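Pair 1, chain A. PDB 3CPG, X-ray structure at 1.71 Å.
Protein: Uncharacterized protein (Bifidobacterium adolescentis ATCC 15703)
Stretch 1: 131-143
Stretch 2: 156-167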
# COMPACT_ATOMS: atom_id res chain seq x y z
N VAL A 131 10.16 11.07 -3.10
CA VAL A 131 9.62 9.76 -3.42
C VAL A 131 9.20 9.52 -4.87
O VAL A 131 9.11 8.37 -5.30
CB VAL A 131 8.43 9.41 -2.48
CG1 VAL A 131 8.86 9.52 -1.03
CG2 VAL A 131 7.24 10.32 -2.76
N LEU A 132 8.95 10.58 -5.63
CA LEU A 132 8.54 10.40 -7.02
C LEU A 132 9.53 9.61 -7.88
O LEU A 132 9.13 8.94 -8.82
CB LEU A 132 8.26 11.76 -7.67
CG LEU A 132 7.00 12.47 -7.15
CD1 LEU A 132 6.81 13.78 -7.90
CD2 LEU A 132 5.79 11.57 -7.34
N PRO A 133 10.84 9.71 -7.59
CA PRO A 133 11.79 8.95 -8.41
C PRO A 133 11.83 7.46 -8.07
O PRO A 133 12.47 6.68 -8.77
CB PRO A 133 13.13 9.62 -8.09
CG PRO A 133 12.75 11.00 -7.67
CD PRO A 133 11.53 10.75 -6.81
N VAL A 134 11.13 7.08 -7.00
CA VAL A 134 11.15 5.69 -6.55
C VAL A 134 9.82 4.94 -6.47
O VAL A 134 9.66 3.89 -7.09
CB VAL A 134 11.82 5.60 -5.15
CG1 VAL A 134 11.80 4.17 -4.65
CG2 VAL A 134 13.25 6.12 -5.23
N VAL A 135 8.87 5.48 -5.72
CA VAL A 135 7.58 4.82 -5.54
C VAL A 135 6.63 4.96 -6.73
O VAL A 135 6.52 6.04 -7.32
CB VAL A 135 6.87 5.34 -4.27
CG1 VAL A 135 7.81 5.26 -3.08
CG2 VAL A 135 6.38 6.76 -4.48
N ASP A 136 5.95 3.87 -7.08
CA ASP A 136 5.01 3.92 -8.18
C ASP A 136 3.60 4.24 -7.71
O ASP A 136 2.74 4.60 -8.50
CB ASP A 136 4.99 2.61 -8.98
CG ASP A 136 5.32 1.40 -8.14
OD1 ASP A 136 4.88 1.31 -6.98
OD2 ASP A 136 6.03 0.52 -8.67
N THR A 137 3.36 4.10 -6.41
CA THR A 137 2.06 4.41 -5.85
C THR A 137 2.16 5.03 -4.46
O THR A 137 2.89 4.54 -3.60
CB THR A 137 1.16 3.15 -5.73
OG1 THR A 137 0.98 2.56 -7.02
CG2 THR A 137 -0.20 3.53 -5.16
N ILE A 138 1.43 6.13 -4.26
CA ILE A 138 1.39 6.80 -2.96
C ILE A 138 0.01 6.49 -2.37
O ILE A 138 -1.01 7.04 -2.80
CB ILE A 138 1.54 8.33 -3.11
CG1 ILE A 138 2.92 8.66 -3.69
CG2 ILE A 138 1.36 9.01 -1.76
CD1 ILE A 138 3.12 10.13 -4.06
N GLU A 139 -0.02 5.59 -1.39
CA GLU A 139 -1.28 5.16 -0.78
C GLU A 139 -1.89 6.10 0.25
O GLU A 139 -3.04 5.90 0.66
CB GLU A 139 -1.08 3.80 -0.10
CG GLU A 139 -0.77 2.66 -1.04
CD GLU A 139 -0.96 1.31 -0.37
OE1 GLU A 139 -1.70 1.24 0.63
OE2 GLU A 139 -0.38 0.31 -0.86
N SER A 140 -1.15 7.12 0.65
CA SER A 140 -1.61 8.03 1.69
C SER A 140 -2.17 9.39 1.27
O SER A 140 -2.08 10.35 2.02
CB SER A 140 -0.46 8.27 2.67
OG SER A 140 0.66 8.78 1.96
N VAL A 141 -2.75 9.48 0.07
CA VAL A 141 -3.30 10.75 -0.37
C VAL A 141 -4.64 10.94 0.34
O VAL A 141 -5.63 10.26 0.03
CB VAL A 141 -3.47 10.77 -1.89
CG1 VAL A 141 -3.93 12.15 -2.35
CG2 VAL A 141 -2.15 10.41 -2.56
N ASP A 142 -4.67 11.87 1.30
CA ASP A 142 -5.87 12.10 2.10
C ASP A 142 -6.63 13.39 1.81
O ASP A 142 -7.56 13.73 2.55
CB ASP A 142 -5.48 12.06 3.58
CG ASP A 142 -4.49 13.16 3.96
OD1 ASP A 142 -3.67 13.55 3.10
OD2 ASP A 142 -4.53 13.63 5.11
N SER A 143 -6.26 14.10 0.76
CA SER A 143 -6.94 15.35 0.44
C SER A 143 -6.74 15.81 -1.00
O SER A 143 -5.78 15.42 -1.67
CB SER A 143 -6.46 16.46 1.37
OG SER A 143 -5.11 16.78 1.09
N ALA A 156 5.49 18.26 -13.75
CA ALA A 156 6.76 18.93 -13.98
C ALA A 156 7.87 17.92 -14.25
O ALA A 156 8.78 18.19 -15.03
CB ALA A 156 7.12 19.80 -12.77
N ARG A 157 7.79 16.75 -13.62
CA ARG A 157 8.80 15.72 -13.80
C ARG A 157 8.56 14.93 -15.08
O ARG A 157 9.45 14.21 -15.55
CB ARG A 157 8.79 14.76 -12.60
CG ARG A 157 9.96 13.80 -12.56
CD ARG A 157 9.94 12.93 -11.31
NE ARG A 157 11.06 11.99 -11.28
CZ ARG A 157 12.33 12.35 -11.11
NH1 ARG A 157 12.66 13.62 -10.94
NH2 ARG A 157 13.28 11.42 -11.13
N GLY A 158 7.37 15.06 -15.65
CA GLY A 158 7.03 14.37 -16.88
C GLY A 158 6.59 12.93 -16.68
O GLY A 158 6.69 12.12 -17.60
N ILE A 159 6.08 12.62 -15.49
CA ILE A 159 5.64 11.27 -15.19
C ILE A 159 4.22 11.22 -14.62
O ILE A 159 3.59 12.25 -14.39
CB ILE A 159 6.56 10.60 -14.16
CG1 ILE A 159 6.46 11.35 -12.82
CG2 ILE A 159 7.99 10.58 -14.67
CD1 ILE A 159 7.12 10.65 -11.65
N THR A 160 3.75 10.00 -14.39
CA THR A 160 2.44 9.77 -13.78
C THR A 160 2.70 8.85 -12.60
O THR A 160 3.39 7.84 -12.74
CB THR A 160 1.46 9.05 -14.74
OG1 THR A 160 1.16 9.89 -15.85
CG2 THR A 160 0.17 8.70 -14.00
N VAL A 161 2.18 9.21 -11.43
CA VAL A 161 2.37 8.38 -10.25
C VAL A 161 1.01 7.86 -9.80
O VAL A 161 0.00 8.55 -9.92
CB VAL A 161 3.05 9.17 -9.10
CG1 VAL A 161 2.15 10.32 -8.63
CG2 VAL A 161 3.38 8.24 -7.94
N GLY A 162 0.98 6.62 -9.32
CA GLY A 162 -0.27 6.06 -8.85
C GLY A 162 -0.60 6.60 -7.48
O GLY A 162 0.29 6.96 -6.71
N VAL A 163 -1.89 6.69 -7.16
CA VAL A 163 -2.30 7.16 -5.85
C VAL A 163 -3.53 6.42 -5.37
O VAL A 163 -4.35 5.97 -6.17
CB VAL A 163 -2.66 8.68 -5.84
CG1 VAL A 163 -1.46 9.52 -6.23
CG2 VAL A 163 -3.83 8.94 -6.78
N LEU A 164 -3.63 6.26 -4.05
CA LEU A 164 -4.81 5.64 -3.45
C LEU A 164 -5.35 6.74 -2.56
O LEU A 164 -4.58 7.47 -1.93
CB LEU A 164 -4.45 4.42 -2.59
CG LEU A 164 -3.79 3.21 -3.24
CD1 LEU A 164 -3.85 2.02 -2.28
CD2 LEU A 164 -4.49 2.85 -4.55
N LEU A 165 -6.67 6.89 -2.53
CA LEU A 165 -7.29 7.90 -1.68
C LEU A 165 -7.41 7.25 -0.30
O LEU A 165 -8.06 6.22 -0.14
CB LEU A 165 -8.67 8.29 -2.20
CG LEU A 165 -9.54 9.12 -1.25
CD1 LEU A 165 -8.83 10.42 -0.87
CD2 LEU A 165 -10.88 9.42 -1.93
N GLU A 166 -6.74 7.86 0.67
CA GLU A 166 -6.74 7.36 2.04
C GLU A 166 -7.96 7.92 2.75
O GLU A 166 -8.12 9.13 2.85
CB GLU A 166 -5.48 7.83 2.76
CG GLU A 166 -5.33 7.34 4.18
CD GLU A 166 -4.14 7.99 4.87
OE1 GLU A 166 -4.20 9.21 5.13
OE2 GLU A 166 -3.15 7.28 5.12
N VAL A 167 -8.81 7.02 3.25
CA VAL A 167 -10.03 7.43 3.93
C VAL A 167 -9.96 7.09 5.42
O VAL A 167 -9.47 6.03 5.79
CB VAL A 167 -11.27 6.74 3.32
CG1 VAL A 167 -12.54 7.24 4.01
CG2 VAL A 167 -11.33 7.01 1.83
O HOH W 1 10.12 9.42 -11.57

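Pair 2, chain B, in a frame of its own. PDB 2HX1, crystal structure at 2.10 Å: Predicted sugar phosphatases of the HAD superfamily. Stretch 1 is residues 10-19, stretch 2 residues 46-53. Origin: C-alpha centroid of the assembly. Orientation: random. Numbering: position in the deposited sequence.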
# COMPACT_ATOMS: atom_id res chain seq x y z
N LEU B 10 3.84 -38.61 6.29
CA LEU B 10 2.57 -37.93 6.55
C LEU B 10 1.39 -38.62 5.88
O LEU B 10 0.28 -38.52 6.37
CB LEU B 10 2.59 -36.44 6.09
CG LEU B 10 3.79 -35.57 6.47
CD1 LEU B 10 3.70 -34.23 5.74
CD2 LEU B 10 3.87 -35.39 7.98
N LEU B 11 1.63 -39.30 4.77
CA LEU B 11 0.54 -39.72 3.89
C LEU B 11 -0.56 -40.59 4.52
O LEU B 11 -1.70 -40.49 4.11
CB LEU B 11 1.10 -40.37 2.64
CG LEU B 11 1.94 -39.42 1.79
CD1 LEU B 11 2.45 -40.14 0.58
CD2 LEU B 11 1.14 -38.18 1.36
N PRO B 12 -0.21 -41.47 5.48
CA PRO B 12 -1.21 -42.29 6.19
C PRO B 12 -2.26 -41.53 6.98
O PRO B 12 -3.30 -42.12 7.28
CB PRO B 12 -0.37 -43.11 7.18
CG PRO B 12 0.99 -43.19 6.54
CD PRO B 12 1.16 -41.83 5.91
N LYS B 13 -2.01 -40.27 7.33
CA LYS B 13 -2.99 -39.50 8.10
C LYS B 13 -4.17 -39.05 7.24
O LYS B 13 -5.18 -38.56 7.78
CB LYS B 13 -2.39 -38.24 8.72
CG LYS B 13 -1.07 -38.35 9.51
CD LYS B 13 -0.59 -36.91 9.96
N TYR B 14 -4.05 -39.20 5.92
CA TYR B 14 -4.91 -38.44 5.00
C TYR B 14 -5.65 -39.29 4.00
O TYR B 14 -5.11 -40.25 3.49
CB TYR B 14 -4.06 -37.38 4.28
CG TYR B 14 -3.43 -36.45 5.28
CD1 TYR B 14 -4.21 -35.56 5.99
CD2 TYR B 14 -2.07 -36.47 5.53
CE1 TYR B 14 -3.65 -34.71 6.92
CE2 TYR B 14 -1.50 -35.64 6.46
CZ TYR B 14 -2.29 -34.76 7.17
OH TYR B 14 -1.72 -33.91 8.10
N LYS B 15 -6.88 -38.88 3.70
CA LYS B 15 -7.72 -39.54 2.72
C LYS B 15 -7.58 -38.94 1.32
O LYS B 15 -7.83 -39.61 0.33
CB LYS B 15 -9.18 -39.52 3.20
CG LYS B 15 -9.36 -40.37 4.46
CD LYS B 15 -10.80 -40.39 4.95
CE LYS B 15 -10.93 -41.00 6.34
NZ LYS B 15 -12.25 -40.65 7.02
N CYS B 16 -7.16 -37.67 1.23
CA CYS B 16 -6.86 -37.07 -0.08
C CYS B 16 -5.76 -36.04 0.03
O CYS B 16 -5.65 -35.37 1.06
CB CYS B 16 -8.10 -36.42 -0.66
SG CYS B 16 -7.96 -35.98 -2.41
N ILE B 17 -4.92 -35.96 -1.00
CA ILE B 17 -3.90 -34.93 -1.09
C ILE B 17 -4.35 -33.89 -2.11
O ILE B 17 -4.86 -34.24 -3.19
CB ILE B 17 -2.49 -35.53 -1.50
CG1 ILE B 17 -2.20 -36.83 -0.74
CG2 ILE B 17 -1.35 -34.54 -1.25
CD1 ILE B 17 -2.07 -36.62 0.77
N PHE B 18 -4.21 -32.61 -1.77
CA PHE B 18 -4.27 -31.52 -2.75
C PHE B 18 -2.84 -31.01 -3.00
O PHE B 18 -2.16 -30.61 -2.07
CB PHE B 18 -5.14 -30.33 -2.29
CG PHE B 18 -6.59 -30.66 -2.02
CD1 PHE B 18 -7.16 -31.86 -2.38
CD2 PHE B 18 -7.42 -29.71 -1.44
CE1 PHE B 18 -8.51 -32.13 -2.13
CE2 PHE B 18 -8.75 -29.99 -1.17
CZ PHE B 18 -9.29 -31.18 -1.54
N PHE B 19 -2.41 -31.06 -4.26
CA PHE B 19 -1.09 -30.62 -4.66
C PHE B 19 -1.19 -29.29 -5.42
O PHE B 19 -1.92 -29.21 -6.37
CB PHE B 19 -0.45 -31.64 -5.61
CG PHE B 19 0.04 -32.92 -4.95
CD1 PHE B 19 1.21 -32.95 -4.22
CD2 PHE B 19 -0.65 -34.09 -5.12
CE1 PHE B 19 1.66 -34.10 -3.65
CE2 PHE B 19 -0.20 -35.25 -4.53
CZ PHE B 19 0.96 -35.26 -3.83
N GLY B 46 -3.81 -46.74 -3.09
CA GLY B 46 -5.20 -46.30 -3.31
C GLY B 46 -5.58 -44.97 -2.64
O GLY B 46 -6.67 -44.83 -2.07
N GLN B 47 -4.68 -44.00 -2.69
CA GLN B 47 -4.97 -42.69 -2.09
C GLN B 47 -5.31 -41.68 -3.17
O GLN B 47 -4.58 -41.52 -4.16
CB GLN B 47 -3.81 -42.20 -1.23
CG GLN B 47 -3.97 -42.47 0.25
CD GLN B 47 -2.77 -41.99 1.04
OE1 GLN B 47 -2.77 -40.85 1.52
NE2 GLN B 47 -1.73 -42.83 1.15
N ASP B 48 -6.43 -41.01 -2.96
CA ASP B 48 -6.89 -39.98 -3.87
C ASP B 48 -6.01 -38.74 -3.82
O ASP B 48 -5.34 -38.46 -2.80
CB ASP B 48 -8.35 -39.60 -3.54
CG ASP B 48 -9.31 -40.75 -3.85
OD1 ASP B 48 -9.39 -41.12 -5.04
OD2 ASP B 48 -9.93 -41.30 -2.90
N TYR B 49 -6.00 -38.00 -4.92
CA TYR B 49 -5.34 -36.72 -4.94
C TYR B 49 -6.00 -35.84 -6.01
O TYR B 49 -6.68 -36.35 -6.91
CB TYR B 49 -3.84 -36.91 -5.22
CG TYR B 49 -3.61 -37.23 -6.67
CD1 TYR B 49 -3.58 -36.21 -7.62
CD2 TYR B 49 -3.51 -38.55 -7.10
CE1 TYR B 49 -3.44 -36.49 -8.95
CE2 TYR B 49 -3.35 -38.86 -8.47
CZ TYR B 49 -3.32 -37.81 -9.39
OH TYR B 49 -3.18 -38.03 -10.74
N TYR B 50 -5.82 -34.53 -5.88
CA TYR B 50 -6.13 -33.55 -6.91
C TYR B 50 -4.96 -32.61 -7.01
O TYR B 50 -4.19 -32.46 -6.05
CB TYR B 50 -7.35 -32.71 -6.59
CG TYR B 50 -8.64 -33.45 -6.61
CD1 TYR B 50 -9.33 -33.66 -7.80
CD2 TYR B 50 -9.19 -33.94 -5.43
CE1 TYR B 50 -10.55 -34.36 -7.81
CE2 TYR B 50 -10.37 -34.63 -5.43
CZ TYR B 50 -11.05 -34.84 -6.61
OH TYR B 50 -12.24 -35.51 -6.56
N ILE B 51 -4.85 -31.97 -8.17
CA ILE B 51 -3.98 -30.83 -8.35
C ILE B 51 -4.88 -29.60 -8.30
O ILE B 51 -5.88 -29.56 -9.01
CB ILE B 51 -3.21 -30.92 -9.71
CG1 ILE B 51 -2.21 -32.10 -9.65
CG2 ILE B 51 -2.55 -29.60 -10.03
CD1 ILE B 51 -1.57 -32.47 -10.93
N VAL B 52 -4.55 -28.64 -7.45
CA VAL B 52 -5.34 -27.44 -7.23
C VAL B 52 -4.37 -26.30 -7.56
O VAL B 52 -3.38 -26.08 -6.85
CB VAL B 52 -5.84 -27.34 -5.79
CG1 VAL B 52 -6.60 -26.07 -5.59
CG2 VAL B 52 -6.67 -28.57 -5.46
N THR B 53 -4.65 -25.61 -8.67
CA THR B 53 -3.72 -24.70 -9.27
C THR B 53 -4.42 -23.41 -9.65
O THR B 53 -5.60 -23.43 -10.09
CB THR B 53 -3.11 -25.35 -10.52
OG1 THR B 53 -2.17 -24.45 -11.13
CG2 THR B 53 -4.19 -25.72 -11.53

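In both pairs a short turn leads into a strand that lies parallel to a second strand of the same chain; the strand axes approach to 4.3 Å at an angle of 16° in pair 1 and to 4.5 Å at 17° in pair 2, and 14 central residues superpose with an RMSD of 0.9 Å. The match is tightest from Val135(A) to Ile138(A), where the CA atoms of Val135(A), Thr137(A) and Ile138(A) fall 0.2 Å from those of Tyr14(B), Cys16(B) and Ile17(B). Here the hydrogen-bond ladder is common to both: Ile138(A) N donates to Gly162(A) O (2.8 Å) and Leu164(A) N to Ile138(A) O (3.0 Å), as Ile17(B) N donates to Asp48(B) O (3.1 Å) and Tyr50(B) N to Ile17(B) O (2.9 Å). Beyond it the paths part. Pair 2 keeps its register, with Phe19(B) N bonded to Tyr50(B) O and Val52(B) N to Phe19(B) O, both 2.9 Å. In pair 1 a beta bulge shifts the register by one, so that Val141(A), not Ser140(A), continues the ladder: Val141(A) N makes a weak bond to Leu164(A) O (3.4 Å), and Glu166(A) N a short one to Val141(A) O (2.7 Å).

Side chains fill the shared frame differently. Gly162(A) matches Asp48(B); an ideal CB on the glycine would lie 2.9 Å from Thr137(A) OG1 and 3.0 Å from Asp136(A) O, whereas pair 2 accommodates a side chain, with Cys16(B) SG 3.8 Å from Asp48(B) CB. On the face shared by Ile138(A) and Val163(A), Ile138(A) CB lies 4.5 Å from Val163(A) CG1; at the matching positions Ile17(B) CB lies 4.2 Å from Tyr49(B) CB. Val141(A) CG2 adds a contact at 3.7 Å to Val163(A) CB, while in pair 2 the edge of the Phe19(B) ring meets Tyr49(B), the match of Val163(A), with Phe19(B) CE2 4.1 Å from Tyr49(B) CB. Glu139(A) lays its aliphatic CG 3.4 Å from Leu164(A) CD1; at the matching positions two aromatic rings meet, Phe18(B) CE1 lying 3.8 Å from Tyr50(B) CD2.

Ahead of the first strand, Leu132(A) places CD2 4.0 Å from CB of Val161(A), where the second strand begins, and a water bridges Leu132(A) O (3.0 Å) and Arg157(A) NE (2.8 Å), while Pro133(A) CG covers one guanidinium face. At the positions of Leu132(A) and Val161(A), pair 2 has Leu11(B) and the longer Gln47(B), whose side-chain end comes nearer to the first stretch.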